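Local coordinates for protein transcriptional regulator fur family (Xanthomonas campestris pv. campestris, PDB 7DH8) that probably represses zinc-uptake genes as a zinc-activated, DNA-binding dimeric regulator of the Fur family, at residues Ala30-Cys35 against Leu40-Ile45. Residues are numbered along the deposited sequence; the frame is centred on the assembly and turned at random.
Sequences AVERAC and LRLTPI
In the winged-helix DNA-binding domain of this Fur-family regulator, the last turns of the N-terminal helix 25-35 pack against the extended lead-in to helix 44-56, with the side chains of Cys-35 and Leu-42 turned toward each other and in contact. The chain turns back within four residues, bringing CA of Cys-35 to 5.0 Å from CA of Leu-40. The Cys-35 thiol lies beside its own backbone N (chi1 -69°), which directs SG at the Leu-42 side chain, 3.8 Å from CD1; Leu-42 CB is almost as near. One turn earlier, Val-31 carries CG1 anti to the backbone N (chi1 160°) and sets it 4.0 Å from the same Leu-42 CD1, the two side chains crossing at about a right angle. CD1 of Leu-42 thus meets both a sulfur and a methyl group from successive turns of one helix face. The other branch, CD2, also touches Val-31 CG1 and lies 4.3 Å from Glu-32 CG. Leu-40 packs alongside Cys-35, its CD1 4.3 Å from Cys-35 SG. This apolar cluster continues into the domain: Leu-40 and Leu-42 both rest on Phe-89 of helix 80-92, while Val-31 touches Leu-50 of helix 44-56 and Phe-95. Val-31 also touches Pro-111, and its side chain is about 7 Å from that of the zinc ligand Cys-108. Past the contact, Thr-43 N-caps helix 44-56 through OG1 to Arg-46 N. Within helix 25-35, Val-31 O accepts from both Ala-34 N, at 2.8 Å, and Cys-35 N.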
loop_
_atom_site.group_PDB
_atom_site.type_symbol
_atom_site.label_atom_id
_atom_site.label_comp_id
_atom_site.label_asym_id
_atom_site.label_seq_id
_atom_site.Cartn_x
_atom_site.Cartn_y
_atom_site.Cartn_z
ATOM N N ALA A 30 -2.011 -4.496 28.608
ATOM C CA ALA A 30 -0.983 -3.504 28.271
ATOM C C ALA A 30 -1.596 -2.345 27.477
ATOM O O ALA A 30 -1.241 -1.228 27.747
ATOM C CB ALA A 30 0.078 -4.189 27.482
ATOM N N VAL A 31 -2.479 -2.591 26.518
ATOM C CA VAL A 31 -3.036 -1.441 25.738
ATOM C C VAL A 31 -4.025 -0.669 26.614
ATOM O O VAL A 31 -4.167 0.548 26.424
ATOM C CB VAL A 31 -3.738 -1.973 24.480
ATOM C CG1 VAL A 31 -4.727 -0.993 23.874
ATOM C CG2 VAL A 31 -2.758 -2.481 23.441
ATOM N N GLU A 32 -4.653 -1.384 27.545
ATOM C CA GLU A 32 -5.698 -0.907 28.460
ATOM C C GLU A 32 -5.221 0.253 29.332
ATOM O O GLU A 32 -5.998 1.162 29.649
ATOM C CB GLU A 32 -6.178 -2.058 29.354
ATOM C CG GLU A 32 -7.680 -2.087 29.651
ATOM C CD GLU A 32 -8.032 -1.446 30.988
ATOM O OE1 GLU A 32 -9.077 -0.757 31.071
ATOM O OE2 GLU A 32 -7.259 -1.631 31.953
ATOM N N ARG A 33 -3.923 0.239 29.635
ATOM C CA ARG A 33 -3.299 1.327 30.416
ATOM C C ARG A 33 -2.463 2.174 29.469
ATOM O O ARG A 33 -1.798 3.070 29.912
ATOM C CB ARG A 33 -2.513 0.830 31.637
ATOM C CG ARG A 33 -2.410 1.856 32.763
ATOM C CD ARG A 33 -1.154 1.810 33.614
ATOM N NE ARG A 33 -1.218 2.628 34.810
ATOM C CZ ARG A 33 -0.906 2.190 36.026
ATOM N NH1 ARG A 33 -0.491 0.941 36.201
ATOM N NH2 ARG A 33 -0.990 3.010 37.059
ATOM N N ALA A 34 -2.456 1.875 28.180
ATOM C CA ALA A 34 -1.771 2.847 27.304
ATOM C C ALA A 34 -2.798 3.931 26.974
ATOM O O ALA A 34 -2.389 5.020 26.567
ATOM C CB ALA A 34 -1.178 2.187 26.098
ATOM N N CYS A 35 -4.088 3.598 27.102
ATOM C CA CYS A 35 -5.205 4.535 26.903
ATOM C C CYS A 35 -5.511 5.462 28.081
ATOM O O CYS A 35 -5.709 6.677 27.799
ATOM C CB CYS A 35 -6.510 3.780 26.764
ATOM S SG CYS A 35 -6.625 2.835 25.237
ATOM N N LEU A 40 -7.761 8.918 26.033
ATOM C CA LEU A 40 -8.731 7.859 25.721
ATOM C C LEU A 40 -9.008 6.707 26.671
ATOM O O LEU A 40 -8.311 6.542 27.674
ATOM C CB LEU A 40 -8.213 7.374 24.374
ATOM C CG LEU A 40 -6.802 7.816 24.012
ATOM C CD1 LEU A 40 -6.004 6.674 23.439
ATOM C CD2 LEU A 40 -6.822 8.991 23.057
ATOM N N ARG A 41 -10.079 6.002 26.342
ATOM C CA ARG A 41 -10.518 4.792 27.073
ATOM C C ARG A 41 -10.917 3.570 26.247
ATOM O O ARG A 41 -11.591 3.715 25.256
ATOM C CB ARG A 41 -11.737 5.233 27.877
ATOM C CG ARG A 41 -11.414 5.603 29.320
ATOM C CD ARG A 41 -11.935 6.956 29.796
ATOM N NE ARG A 41 -13.381 6.941 29.846
ATOM C CZ ARG A 41 -14.147 7.933 29.438
ATOM N NH1 ARG A 41 -13.600 9.045 28.979
ATOM N NH2 ARG A 41 -15.452 7.798 29.500
ATOM N N LEU A 42 -10.542 2.399 26.720
ATOM C CA LEU A 42 -10.786 1.187 25.945
ATOM C C LEU A 42 -12.090 0.518 26.370
ATOM O O LEU A 42 -12.111 -0.271 27.318
ATOM C CB LEU A 42 -9.588 0.254 26.105
ATOM C CG LEU A 42 -9.309 -0.700 24.928
ATOM C CD1 LEU A 42 -8.610 -0.000 23.710
ATOM C CD2 LEU A 42 -8.509 -1.889 25.409
ATOM N N THR A 43 -13.184 0.843 25.655
ATOM C CA THR A 43 -14.478 0.221 25.897
ATOM C C THR A 43 -14.379 -1.293 25.709
ATOM O O THR A 43 -13.496 -1.784 25.003
ATOM C CB THR A 43 -15.547 0.783 24.949
ATOM O OG1 THR A 43 -15.344 0.268 23.627
ATOM C CG2 THR A 43 -15.537 2.313 24.901
ATOM N N PRO A 44 -15.281 -2.054 26.333
ATOM C CA PRO A 44 -15.321 -3.506 26.074
ATOM C C PRO A 44 -15.341 -3.854 24.604
ATOM O O PRO A 44 -14.702 -4.826 24.176
ATOM C CB PRO A 44 -16.613 -3.957 26.768
ATOM C CG PRO A 44 -17.272 -2.694 27.282
ATOM C CD PRO A 44 -16.199 -1.668 27.412
ATOM N N ILE A 45 -16.060 -3.067 23.807
ATOM C CA ILE A 45 -16.116 -3.330 22.379
ATOM C C ILE A 45 -14.747 -3.129 21.732
ATOM O O ILE A 45 -14.292 -3.968 20.952
ATOM C CB ILE A 45 -17.161 -2.424 21.701
ATOM C CG1 ILE A 45 -18.569 -2.778 22.184
ATOM C CG2 ILE A 45 -17.066 -2.541 20.188
ATOM C CD1 ILE A 45 -19.625 -1.776 21.776
#